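Local structure of like-Sm ribonucleoprotein core (Methanococcus vannielii SB, 5MKI) at residues 10-24 with 60-72. The protein probably binds RNA, as an archaeal Sm-like protein that assembles into a seven-subunit ring with binding sites for uridine nucleotide. Residues are numbered along the deposited sequence; the frame is centred on the assembly and turned at random.
Sequences ALGKSINTNVTVYLK and LVVRGDNVLYVSL
Tyr22 and Tyr69 lie obliquely against each other where strand 18-23 meets the last strand, 69-71, running antiparallel along one edge of the curled sheet of the Sm fold. CE1 of Tyr69 sits over one face of the Tyr22 ring, offset toward the rim and 3.5 Å from CG of Tyr22, with the ring planes at 57°. CB of Ser71 meets the same ring at its edge. Tyr22 carries CG beside its backbone N (chi1 -66°), which swings the ring back over the Tyr69 and Ser71 side. Replacing Tyr22 by alanine would probably cost Tyr69 its partner ring and leave it freer to turn, and take the ring edge away from CB of Ser71.

The other face of the sheet is aliphatic. Val21 and Val70 run alongside each other in one direction, whereas the Val21 and Val67 side chains cross at about a right angle, CG1 of Val21 lying 3.7 Å from CG2 of Val67; Leu44 and Met40 continue this core. At the far end, Leu72 rests CD2 against both Leu11 and Val19, with OG of Ser14 also against it, and so ties helix 9-13 to the C-terminus.

A classic beta bulge interrupts the pairing: two residues, Leu68 and Tyr69, stand opposite the single Tyr22, whose O accepts from Leu68 N at 2.7 Å and only weakly from Tyr69 N. Strand 69-71 uses its other edge to pair with a neighbouring subunit, carrying the sheet into it. Beyond the bulge, Lys24 N bonds to Asn66 O at 2.8 Å, and the side chain passes alongside that carbonyl before bending at its last torsion (chi4 65°). The turn it holds includes Asp65, which, with Arg63, binds UMP in this protein. Lys24 NZ thereby grips two backbone carbonyls from above their planes, Asp65 O at 2.7 Å and Val67 O at 3.0 Å.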
loop_
_atom_site.group_PDB
_atom_site.type_symbol
_atom_site.label_atom_id
_atom_site.label_comp_id
_atom_site.label_asym_id
_atom_site.label_seq_id
_atom_site.Cartn_x
_atom_site.Cartn_y
_atom_site.Cartn_z
ATOM N N ALA A 10 -10.938 1.159 -22.639
ATOM C CA ALA A 10 -11.654 2.420 -22.799
ATOM C C ALA A 10 -10.698 3.606 -22.807
ATOM O O ALA A 10 -10.989 4.628 -23.442
ATOM C CB ALA A 10 -12.705 2.573 -21.696
ATOM N N LEU A 11 -9.543 3.495 -22.126
ATOM C CA LEU A 11 -8.531 4.548 -22.220
ATOM C C LEU A 11 -7.890 4.574 -23.604
ATOM O O LEU A 11 -7.682 5.649 -24.176
ATOM C CB LEU A 11 -7.449 4.372 -21.144
ATOM C CG LEU A 11 -7.835 4.735 -19.710
ATOM C CD1 LEU A 11 -6.673 4.518 -18.776
ATOM C CD2 LEU A 11 -8.270 6.168 -19.636
ATOM N N GLY A 12 -7.566 3.405 -24.156
ATOM C CA GLY A 12 -6.988 3.363 -25.486
ATOM C C GLY A 12 -7.875 4.019 -26.527
ATOM O O GLY A 12 -7.375 4.638 -27.466
ATOM N N LYS A 13 -9.201 3.907 -26.366
ATOM C CA LYS A 13 -10.128 4.573 -27.281
ATOM C C LYS A 13 -10.157 6.084 -27.087
ATOM O O LYS A 13 -10.530 6.810 -28.018
ATOM C CB LYS A 13 -11.542 4.012 -27.107
ATOM C CG LYS A 13 -11.641 2.512 -27.345
ATOM C CD LYS A 13 -13.067 1.995 -27.123
ATOM C CE LYS A 13 -13.285 0.653 -27.821
ATOM N NZ LYS A 13 -12.029 -0.156 -27.811
ATOM N N SER A 14 -9.790 6.571 -25.899
ATOM C CA SER A 14 -9.790 7.994 -25.589
ATOM C C SER A 14 -8.466 8.671 -25.886
ATOM O O SER A 14 -8.293 9.837 -25.513
ATOM C CB SER A 14 -10.137 8.218 -24.118
ATOM O OG SER A 14 -11.466 7.853 -23.853
ATOM N N ILE A 15 -7.524 7.975 -26.530
ATOM C CA ILE A 15 -6.271 8.615 -26.897
ATOM C C ILE A 15 -6.573 9.820 -27.783
ATOM O O ILE A 15 -7.422 9.757 -28.686
ATOM C CB ILE A 15 -5.319 7.641 -27.610
ATOM C CG1 ILE A 15 -4.788 6.568 -26.639
ATOM C CG2 ILE A 15 -4.146 8.412 -28.218
ATOM C CD1 ILE A 15 -3.782 7.090 -25.610
ATOM N N ASN A 16 -5.899 10.935 -27.489
ATOM C CA ASN A 16 -6.021 12.191 -28.234
ATOM C C ASN A 16 -7.422 12.785 -28.125
ATOM O O ASN A 16 -7.906 13.435 -29.051
ATOM C CB ASN A 16 -5.612 12.010 -29.698
ATOM C CG ASN A 16 -4.126 11.831 -29.847
ATOM O OD1 ASN A 16 -3.350 12.509 -29.172
ATOM N ND2 ASN A 16 -3.713 10.908 -30.707
ATOM N N THR A 17 -8.080 12.539 -26.993
ATOM C CA THR A 17 -9.265 13.272 -26.577
ATOM C C THR A 17 -9.026 13.802 -25.168
ATOM O O THR A 17 -8.027 13.475 -24.518
ATOM C CB THR A 17 -10.528 12.400 -26.627
ATOM O OG1 THR A 17 -10.489 11.426 -25.571
ATOM C CG2 THR A 17 -10.637 11.690 -27.973
ATOM N N ASN A 18 -9.957 14.626 -24.693
ATOM C CA ASN A 18 -9.855 15.233 -23.372
ATOM C C ASN A 18 -10.486 14.337 -22.313
ATOM O O ASN A 18 -11.627 13.886 -22.472
ATOM C CB ASN A 18 -10.533 16.603 -23.362
ATOM C CG ASN A 18 -9.892 17.550 -22.382
ATOM O OD1 ASN A 18 -10.170 17.513 -21.183
ATOM N ND2 ASN A 18 -9.006 18.397 -22.886
ATOM N N VAL A 19 -9.744 14.079 -21.230
ATOM C CA VAL A 19 -10.259 13.262 -20.138
ATOM C C VAL A 19 -10.123 14.033 -18.835
ATOM O O VAL A 19 -9.309 14.946 -18.705
ATOM C CB VAL A 19 -9.553 11.890 -20.042
ATOM C CG1 VAL A 19 -9.714 11.140 -21.373
ATOM C CG2 VAL A 19 -8.069 12.053 -19.643
ATOM N N THR A 20 -10.956 13.664 -17.878
ATOM C CA THR A 20 -10.911 14.188 -16.520
ATOM C C THR A 20 -10.477 13.061 -15.591
ATOM O O THR A 20 -11.170 12.044 -15.492
ATOM C CB THR A 20 -12.277 14.733 -16.105
ATOM O OG1 THR A 20 -12.702 15.687 -17.082
ATOM C CG2 THR A 20 -12.213 15.405 -14.740
ATOM N N VAL A 21 -9.337 13.239 -14.931
ATOM C CA VAL A 21 -8.803 12.261 -13.980
ATOM C C VAL A 21 -9.118 12.749 -12.574
ATOM O O VAL A 21 -8.565 13.757 -12.125
ATOM C CB VAL A 21 -7.291 12.049 -14.152
ATOM C CG1 VAL A 21 -6.784 10.956 -13.161
ATOM C CG2 VAL A 21 -6.952 11.673 -15.580
ATOM N N TYR A 22 -9.994 12.031 -11.875
ATOM C CA TYR A 22 -10.281 12.288 -10.464
ATOM C C TYR A 22 -9.269 11.572 -9.568
ATOM O O TYR A 22 -9.072 10.360 -9.687
ATOM C CB TYR A 22 -11.687 11.816 -10.097
ATOM C CG TYR A 22 -12.813 12.582 -10.761
ATOM C CD1 TYR A 22 -13.196 12.305 -12.072
ATOM C CD2 TYR A 22 -13.505 13.573 -10.070
ATOM C CE1 TYR A 22 -14.233 13.000 -12.676
ATOM C CE2 TYR A 22 -14.551 14.269 -10.665
ATOM C CZ TYR A 22 -14.908 13.982 -11.967
ATOM O OH TYR A 22 -15.946 14.678 -12.563
ATOM N N LEU A 23 -8.668 12.316 -8.646
ATOM C CA LEU A 23 -7.635 11.813 -7.757
ATOM C C LEU A 23 -8.203 11.564 -6.361
ATOM O O LEU A 23 -9.233 12.122 -5.973
ATOM C CB LEU A 23 -6.471 12.799 -7.690
ATOM C CG LEU A 23 -5.770 13.067 -9.024
ATOM C CD1 LEU A 23 -4.513 13.923 -8.803
ATOM C CD2 LEU A 23 -5.420 11.747 -9.704
ATOM N N LYS A 24 -7.497 10.721 -5.598
ATOM C CA LYS A 24 -7.989 10.299 -4.287
ATOM C C LYS A 24 -8.160 11.467 -3.326
ATOM O O LYS A 24 -8.997 11.404 -2.418
ATOM C CB LYS A 24 -7.041 9.268 -3.679
ATOM C CG LYS A 24 -7.075 7.920 -4.350
ATOM C CD LYS A 24 -5.972 7.037 -3.805
ATOM C CE LYS A 24 -6.166 5.588 -4.227
ATOM N NZ LYS A 24 -6.040 5.417 -5.718
ATOM N N LEU A 60 1.642 16.711 -18.243
ATOM C CA LEU A 60 1.541 16.195 -16.880
ATOM C C LEU A 60 1.540 14.674 -16.924
ATOM O O LEU A 60 0.651 14.072 -17.533
ATOM C CB LEU A 60 0.252 16.660 -16.201
ATOM C CG LEU A 60 0.180 17.954 -15.410
ATOM C CD1 LEU A 60 -0.996 17.885 -14.437
ATOM C CD2 LEU A 60 1.502 18.199 -14.687
ATOM N N VAL A 61 2.497 14.049 -16.255
ATOM C CA VAL A 61 2.468 12.603 -16.074
ATOM C C VAL A 61 1.940 12.330 -14.673
ATOM O O VAL A 61 2.560 12.734 -13.684
ATOM C CB VAL A 61 3.850 11.979 -16.297
ATOM C CG1 VAL A 61 3.842 10.485 -15.919
ATOM C CG2 VAL A 61 4.259 12.181 -17.752
ATOM N N VAL A 62 0.770 11.690 -14.597
ATOM C CA VAL A 62 0.066 11.439 -13.343
ATOM C C VAL A 62 0.319 9.996 -12.932
ATOM O O VAL A 62 0.211 9.078 -13.758
ATOM C CB VAL A 62 -1.443 11.699 -13.483
ATOM C CG1 VAL A 62 -2.145 11.477 -12.149
ATOM C CG2 VAL A 62 -1.733 13.125 -14.052
ATOM N N ARG A 63 0.639 9.793 -11.664
ATOM C CA ARG A 63 0.895 8.444 -11.160
ATOM C C ARG A 63 -0.428 7.745 -10.852
ATOM O O ARG A 63 -1.240 8.250 -10.063
ATOM C CB ARG A 63 1.790 8.501 -9.924
ATOM C CG ARG A 63 2.526 7.198 -9.676
ATOM C CD ARG A 63 3.743 7.378 -8.778
ATOM N NE ARG A 63 4.487 6.129 -8.637
ATOM C CZ ARG A 63 4.159 5.158 -7.790
ATOM N NH1 ARG A 63 3.107 5.306 -6.998
ATOM N NH2 ARG A 63 4.899 4.055 -7.714
ATOM N N GLY A 64 -0.641 6.571 -11.463
ATOM C CA GLY A 64 -1.951 5.928 -11.405
ATOM C C GLY A 64 -2.450 5.566 -10.010
ATOM O O GLY A 64 -3.661 5.557 -9.768
ATOM N N ASP A 65 -1.538 5.273 -9.069
ATOM C CA ASP A 65 -1.969 4.923 -7.716
ATOM C C ASP A 65 -2.737 6.047 -7.034
ATOM O O ASP A 65 -3.392 5.806 -6.013
ATOM C CB ASP A 65 -0.772 4.535 -6.837
ATOM C CG ASP A 65 -0.077 5.745 -6.228
ATOM O OD1 ASP A 65 0.054 6.777 -6.924
ATOM O OD2 ASP A 65 0.332 5.677 -5.048
ATOM N N ASN A 66 -2.656 7.271 -7.553
ATOM C CA ASN A 66 -3.442 8.375 -7.021
ATOM C C ASN A 66 -4.867 8.399 -7.571
ATOM O O ASN A 66 -5.696 9.159 -7.059
ATOM C CB ASN A 66 -2.758 9.717 -7.332
ATOM C CG ASN A 66 -1.312 9.799 -6.809
ATOM O OD1 ASN A 66 -1.090 9.866 -5.609
ATOM N ND2 ASN A 66 -0.334 9.827 -7.720
ATOM N N VAL A 67 -5.175 7.588 -8.583
ATOM C CA VAL A 67 -6.389 7.789 -9.380
ATOM C C VAL A 67 -7.587 7.167 -8.678
ATOM O O VAL A 67 -7.532 6.020 -8.219
ATOM C CB VAL A 67 -6.222 7.208 -10.793
ATOM C CG1 VAL A 67 -7.573 7.228 -11.546
ATOM C CG2 VAL A 67 -5.166 8.007 -11.570
ATOM N N LEU A 68 -8.673 7.932 -8.594
ATOM C CA LEU A 68 -9.955 7.448 -8.104
ATOM C C LEU A 68 -10.765 6.858 -9.256
ATOM O O LEU A 68 -11.078 5.663 -9.252
ATOM C CB LEU A 68 -10.708 8.595 -7.416
ATOM C CG LEU A 68 -11.794 8.292 -6.386
ATOM C CD1 LEU A 68 -11.202 7.540 -5.188
ATOM C CD2 LEU A 68 -12.458 9.598 -5.939
ATOM N N TYR A 69 -11.098 7.688 -10.251
ATOM C CA TYR A 69 -11.672 7.234 -11.517
ATOM C C TYR A 69 -11.374 8.269 -12.595
ATOM O O TYR A 69 -11.090 9.431 -12.299
ATOM C CB TYR A 69 -13.187 6.987 -11.430
ATOM C CG TYR A 69 -13.983 7.859 -10.470
ATOM C CD1 TYR A 69 -14.228 9.213 -10.736
ATOM C CD2 TYR A 69 -14.530 7.317 -9.320
ATOM C CE1 TYR A 69 -14.968 9.994 -9.848
ATOM C CE2 TYR A 69 -15.267 8.081 -8.441
ATOM C CZ TYR A 69 -15.492 9.412 -8.702
ATOM O OH TYR A 69 -16.236 10.144 -7.794
ATOM N N VAL A 70 -11.429 7.824 -13.848
ATOM C CA VAL A 70 -11.232 8.678 -15.014
ATOM C C VAL A 70 -12.559 8.773 -15.766
ATOM O O VAL A 70 -13.215 7.750 -16.016
ATOM C CB VAL A 70 -10.106 8.138 -15.918
ATOM C CG1 VAL A 70 -9.853 9.073 -17.058
ATOM C CG2 VAL A 70 -8.809 7.934 -15.110
ATOM N N SER A 71 -12.963 10.006 -16.105
ATOM C CA SER A 71 -14.181 10.260 -16.876
ATOM C C SER A 71 -13.819 10.403 -18.350
ATOM O O SER A 71 -13.023 11.274 -18.720
ATOM C CB SER A 71 -14.906 11.517 -16.395
ATOM O OG SER A 71 -16.154 11.647 -17.071
ATOM N N LEU A 72 -14.399 9.544 -19.176
ATOM C CA LEU A 72 -14.042 9.422 -20.577
ATOM C C LEU A 72 -15.163 9.906 -21.487
ATOM O O LEU A 72 -16.329 9.881 -21.102
ATOM C CB LEU A 72 -13.747 7.976 -20.929
ATOM C CG LEU A 72 -12.698 7.209 -20.163
ATOM C CD1 LEU A 72 -12.589 5.911 -20.887
ATOM C CD2 LEU A 72 -11.403 7.955 -20.231
ATOM O OXT LEU A 72 -14.924 10.283 -22.635
#